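Local coordinates for protein glutaredoxin 2 (PDB 3IR4) that binds glutathione and, as a glutaredoxin with a thioredoxin-like and a GST-like domain, probably catalyses glutathione-dependent thiol-disulfide exchange, at residues L80-L93 with V167-L181. Residues are numbered along the deposited sequence; the frame is centred on the assembly and turned at random.
Sequences LLTGKRNPAIEEWL and VNGELSEDDIHLFPL. With SO4 (sulfate ion), chain F.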
# COMPACT_ATOMS: atom_id res chain seq x y z
N LEU A 80 -10.47 -10.08 -12.67
CA LEU A 80 -11.42 -9.27 -11.91
C LEU A 80 -11.35 -7.79 -12.26
O LEU A 80 -12.29 -7.06 -11.96
CB LEU A 80 -11.19 -9.43 -10.41
CG LEU A 80 -11.49 -10.79 -9.79
CD1 LEU A 80 -11.44 -10.70 -8.27
CD2 LEU A 80 -12.86 -11.30 -10.23
N LEU A 81 -10.24 -7.33 -12.84
CA LEU A 81 -10.10 -5.91 -13.19
C LEU A 81 -10.85 -5.68 -14.50
O LEU A 81 -10.32 -5.87 -15.60
CB LEU A 81 -8.63 -5.52 -13.28
CG LEU A 81 -7.88 -5.53 -11.93
CD1 LEU A 81 -6.38 -5.54 -12.17
CD2 LEU A 81 -8.28 -4.35 -11.08
N THR A 82 -12.12 -5.33 -14.36
CA THR A 82 -13.01 -5.19 -15.51
C THR A 82 -13.62 -3.82 -15.68
O THR A 82 -14.34 -3.59 -16.63
CB THR A 82 -14.14 -6.24 -15.44
OG1 THR A 82 -14.92 -5.95 -14.28
CG2 THR A 82 -13.62 -7.66 -15.46
N GLY A 83 -13.34 -2.92 -14.74
CA GLY A 83 -13.98 -1.62 -14.73
C GLY A 83 -13.23 -0.48 -15.36
O GLY A 83 -12.02 -0.49 -15.47
N LYS A 84 -13.99 0.56 -15.71
CA LYS A 84 -13.42 1.81 -16.13
C LYS A 84 -12.76 2.49 -14.95
O LYS A 84 -13.03 2.19 -13.78
CB LYS A 84 -14.50 2.73 -16.71
CG LYS A 84 -15.51 3.28 -15.70
CD LYS A 84 -16.57 4.15 -16.33
CE LYS A 84 -17.54 3.40 -17.18
NZ LYS A 84 -18.36 2.46 -16.38
N ARG A 85 -11.88 3.41 -15.30
CA ARG A 85 -11.22 4.27 -14.33
C ARG A 85 -11.80 5.67 -14.41
O ARG A 85 -12.35 6.07 -15.42
CB ARG A 85 -9.74 4.28 -14.55
CG ARG A 85 -9.21 2.88 -14.26
CD ARG A 85 -7.79 2.70 -14.58
NE ARG A 85 -6.91 3.39 -13.64
CZ ARG A 85 -5.60 3.40 -13.80
NH1 ARG A 85 -5.05 2.73 -14.80
NH2 ARG A 85 -4.85 4.06 -12.96
N ASN A 86 -11.65 6.42 -13.33
CA ASN A 86 -12.20 7.74 -13.18
C ASN A 86 -11.03 8.73 -13.10
O ASN A 86 -10.26 8.70 -12.14
CB ASN A 86 -13.05 7.80 -11.90
CG ASN A 86 -13.69 9.15 -11.69
OD1 ASN A 86 -13.42 10.10 -12.46
ND2 ASN A 86 -14.54 9.28 -10.68
N PRO A 87 -10.90 9.63 -14.09
CA PRO A 87 -9.81 10.58 -14.03
C PRO A 87 -9.79 11.39 -12.71
O PRO A 87 -8.70 11.82 -12.28
CB PRO A 87 -10.10 11.49 -15.22
CG PRO A 87 -10.77 10.59 -16.21
CD PRO A 87 -11.68 9.77 -15.33
N ALA A 88 -10.95 11.63 -12.11
CA ALA A 88 -11.01 12.35 -10.84
C ALA A 88 -10.25 11.62 -9.73
O ALA A 88 -9.65 12.25 -8.84
CB ALA A 88 -12.46 12.62 -10.40
N ILE A 89 -10.26 10.29 -9.75
CA ILE A 89 -9.56 9.49 -8.74
C ILE A 89 -8.05 9.60 -8.94
O ILE A 89 -7.30 9.79 -8.01
CB ILE A 89 -10.05 8.03 -8.73
CG1 ILE A 89 -11.53 7.98 -8.29
CG2 ILE A 89 -9.19 7.17 -7.83
CD1 ILE A 89 -11.84 8.36 -6.88
N GLU A 90 -7.59 9.52 -10.19
CA GLU A 90 -6.18 9.66 -10.49
C GLU A 90 -5.70 11.04 -9.99
O GLU A 90 -4.64 11.15 -9.40
CB GLU A 90 -5.93 9.47 -11.98
CG GLU A 90 -4.48 9.61 -12.41
CD GLU A 90 -4.33 9.51 -13.93
OE1 GLU A 90 -4.97 10.32 -14.64
OE2 GLU A 90 -3.57 8.64 -14.40
N GLU A 91 -6.50 12.06 -10.22
CA GLU A 91 -6.14 13.43 -9.83
C GLU A 91 -6.11 13.58 -8.31
O GLU A 91 -5.17 14.16 -7.75
CB GLU A 91 -7.14 14.40 -10.45
CG GLU A 91 -7.09 15.85 -10.00
CD GLU A 91 -8.22 16.70 -10.64
OE1 GLU A 91 -9.44 16.52 -10.35
OE2 GLU A 91 -7.89 17.60 -11.44
N TRP A 92 -7.09 12.99 -7.63
CA TRP A 92 -7.17 13.06 -6.18
C TRP A 92 -5.96 12.36 -5.58
O TRP A 92 -5.33 12.88 -4.65
CB TRP A 92 -8.48 12.41 -5.72
CG TRP A 92 -8.76 12.58 -4.26
CD1 TRP A 92 -9.45 13.59 -3.66
CD2 TRP A 92 -8.34 11.71 -3.21
NE1 TRP A 92 -9.49 13.41 -2.31
CE2 TRP A 92 -8.79 12.27 -2.01
CE3 TRP A 92 -7.62 10.53 -3.18
CZ2 TRP A 92 -8.57 11.65 -0.78
CZ3 TRP A 92 -7.38 9.93 -1.96
CH2 TRP A 92 -7.84 10.50 -0.78
N LEU A 93 -5.64 11.17 -6.08
CA LEU A 93 -4.51 10.42 -5.61
C LEU A 93 -3.22 11.17 -5.82
O LEU A 93 -2.36 11.16 -4.92
CB LEU A 93 -4.44 9.06 -6.29
CG LEU A 93 -5.46 8.04 -5.81
CD1 LEU A 93 -5.44 6.82 -6.74
CD2 LEU A 93 -5.14 7.65 -4.34
N VAL A 167 -14.38 1.32 -6.33
CA VAL A 167 -14.47 2.78 -6.29
C VAL A 167 -15.28 3.37 -7.44
O VAL A 167 -15.98 4.36 -7.27
CB VAL A 167 -13.06 3.44 -6.14
CG1 VAL A 167 -12.17 3.14 -7.32
CG2 VAL A 167 -13.18 4.94 -5.92
N ASN A 168 -15.22 2.73 -8.60
CA ASN A 168 -15.98 3.19 -9.77
C ASN A 168 -17.18 2.32 -10.11
O ASN A 168 -17.84 2.59 -11.12
CB ASN A 168 -15.05 3.33 -10.98
CG ASN A 168 -13.85 4.23 -10.69
OD1 ASN A 168 -13.96 5.20 -9.94
ND2 ASN A 168 -12.71 3.86 -11.20
N GLY A 169 -17.51 1.34 -9.27
CA GLY A 169 -18.68 0.46 -9.50
C GLY A 169 -18.28 -0.94 -9.85
O GLY A 169 -18.87 -1.89 -9.37
N GLU A 170 -17.30 -1.08 -10.75
CA GLU A 170 -16.70 -2.38 -11.10
C GLU A 170 -15.23 -2.23 -10.73
O GLU A 170 -14.65 -1.17 -10.91
CB GLU A 170 -16.77 -2.69 -12.60
CG GLU A 170 -18.13 -2.98 -13.20
CD GLU A 170 -18.05 -3.15 -14.69
OE1 GLU A 170 -17.10 -3.80 -15.17
OE2 GLU A 170 -18.91 -2.61 -15.39
N LEU A 171 -14.63 -3.30 -10.22
CA LEU A 171 -13.23 -3.27 -9.80
C LEU A 171 -12.34 -2.80 -10.93
O LEU A 171 -12.47 -3.27 -12.07
CB LEU A 171 -12.77 -4.66 -9.35
CG LEU A 171 -11.47 -4.68 -8.55
CD1 LEU A 171 -11.69 -4.26 -7.08
CD2 LEU A 171 -10.81 -6.06 -8.67
N SER A 172 -11.42 -1.91 -10.61
CA SER A 172 -10.51 -1.34 -11.61
C SER A 172 -9.14 -1.08 -10.97
O SER A 172 -8.95 -1.19 -9.76
CB SER A 172 -11.05 -0.03 -12.17
OG SER A 172 -10.95 1.03 -11.22
N GLU A 173 -8.19 -0.63 -11.79
CA GLU A 173 -6.88 -0.28 -11.28
C GLU A 173 -6.98 0.91 -10.31
O GLU A 173 -6.06 1.10 -9.50
CB GLU A 173 -5.89 -0.00 -12.40
CG GLU A 173 -5.47 -1.24 -13.20
CD GLU A 173 -6.48 -1.71 -14.25
OE1 GLU A 173 -7.52 -1.02 -14.46
OE2 GLU A 173 -6.19 -2.74 -14.89
N ASP A 174 -8.05 1.71 -10.36
CA ASP A 174 -8.20 2.76 -9.34
C ASP A 174 -8.29 2.17 -7.95
O ASP A 174 -7.80 2.78 -7.00
CB ASP A 174 -9.40 3.66 -9.62
CG ASP A 174 -9.20 4.60 -10.80
OD1 ASP A 174 -8.06 4.79 -11.26
OD2 ASP A 174 -10.23 5.20 -11.22
N ASP A 175 -8.90 1.01 -7.79
CA ASP A 175 -8.95 0.33 -6.49
C ASP A 175 -7.56 -0.09 -6.04
O ASP A 175 -7.21 -0.01 -4.86
CB ASP A 175 -9.87 -0.89 -6.55
CG ASP A 175 -11.29 -0.51 -6.82
OD1 ASP A 175 -11.90 0.08 -5.89
OD2 ASP A 175 -11.80 -0.74 -7.93
N ILE A 176 -6.78 -0.59 -7.00
CA ILE A 176 -5.42 -1.02 -6.73
C ILE A 176 -4.59 0.16 -6.22
O ILE A 176 -3.80 0.02 -5.29
CB ILE A 176 -4.77 -1.65 -7.98
CG1 ILE A 176 -5.59 -2.86 -8.47
CG2 ILE A 176 -3.34 -2.00 -7.69
CD1 ILE A 176 -5.66 -4.05 -7.52
N HIS A 177 -4.77 1.34 -6.79
CA HIS A 177 -4.02 2.52 -6.34
C HIS A 177 -4.60 3.16 -5.08
O HIS A 177 -3.84 3.72 -4.28
CB HIS A 177 -3.90 3.55 -7.46
CG HIS A 177 -3.07 3.09 -8.60
ND1 HIS A 177 -1.76 2.70 -8.47
CD2 HIS A 177 -3.40 2.89 -9.90
CE1 HIS A 177 -1.31 2.32 -9.65
NE2 HIS A 177 -2.28 2.43 -10.53
N LEU A 178 -5.90 3.11 -4.89
CA LEU A 178 -6.52 3.79 -3.76
C LEU A 178 -6.41 3.04 -2.43
O LEU A 178 -6.08 3.63 -1.39
CB LEU A 178 -8.01 4.07 -4.07
CG LEU A 178 -8.82 4.70 -2.96
CD1 LEU A 178 -8.23 6.09 -2.55
CD2 LEU A 178 -10.28 4.81 -3.37
N PHE A 179 -6.73 1.76 -2.42
CA PHE A 179 -6.73 1.01 -1.19
C PHE A 179 -5.41 1.10 -0.39
O PHE A 179 -5.47 1.32 0.81
CB PHE A 179 -7.18 -0.44 -1.36
CG PHE A 179 -7.08 -1.23 -0.09
CD1 PHE A 179 -7.94 -0.96 0.97
CD2 PHE A 179 -6.07 -2.14 0.08
CE1 PHE A 179 -7.85 -1.65 2.14
CE2 PHE A 179 -5.96 -2.84 1.29
CZ PHE A 179 -6.84 -2.58 2.32
N PRO A 180 -4.25 0.97 -1.03
CA PRO A 180 -3.01 1.03 -0.24
C PRO A 180 -2.85 2.34 0.53
O PRO A 180 -2.34 2.34 1.66
CB PRO A 180 -1.92 0.83 -1.27
CG PRO A 180 -2.58 0.05 -2.39
CD PRO A 180 -3.97 0.61 -2.44
N LEU A 181 -3.23 3.45 -0.10
CA LEU A 181 -3.16 4.74 0.56
C LEU A 181 -4.08 4.76 1.80
O LEU A 181 -3.68 5.17 2.89
CB LEU A 181 -3.53 5.84 -0.44
CG LEU A 181 -3.67 7.23 0.15
CD1 LEU A 181 -2.37 7.69 0.81
CD2 LEU A 181 -4.11 8.19 -0.95
S SO4 F . -1.48 2.97 -14.17
O1 SO4 F . -2.28 2.71 -15.39
O2 SO4 F . -2.04 4.21 -13.59
O3 SO4 F . -1.68 1.82 -13.28
O4 SO4 F . -0.10 3.19 -14.57
O HOH W 1 -9.98 -2.43 -14.69
O HOH W 2 -15.38 0.77 -12.88
O HOH W 3 -16.81 0.01 -15.99
O HOH W 4 -5.47 5.90 -10.70
O HOH W 5 -15.59 7.16 -8.97
O HOH W 6 -8.01 7.06 -12.76
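R85 sets CG anti to the carbonyl carbon (chi1 -66°), as does D174, and a bend at chi3 turns the guanidinium across the first turn of helix 173-181. There R85 NE donates an almost straight hydrogen bond, part of a salt bridge, to D174 OD1 (3.0 Å); the oxygen lies in the guanidinium plane, whereas the N-H arrives from above the carboxylate plane. E173 CB covers one guanidinium face, while R85 NH1 and NH2 and H177 NE2 bind a sulfate, probably from the crystallisation liquor. Aspartate suits position 174 because its second oxygen takes one backbone and one side-chain donor: N86 N (2.8 Å from OD2) on the syn side, N168 ND2 on the anti side. N168 ND2 also donates to K84 O (3.1 Å), so its two amide hydrogens tie the 80-93 backbone to D174. G83, lacking a side chain, lets the backbones come close, and its N donates to L171 O (2.8 Å). N86 OD1 caps A88 N; S172 OG caps D174 N, and D175 OD2 accepts from S172 N, completing a capping box. Beyond, L93 CD2 and W92 CZ3 meet L181 CD2 in the helical C-terminal domain's apolar core. Buried among converging donors, D174 is probably held ionised, tying the segment entering helix 87-97 to the start of helix 173-185.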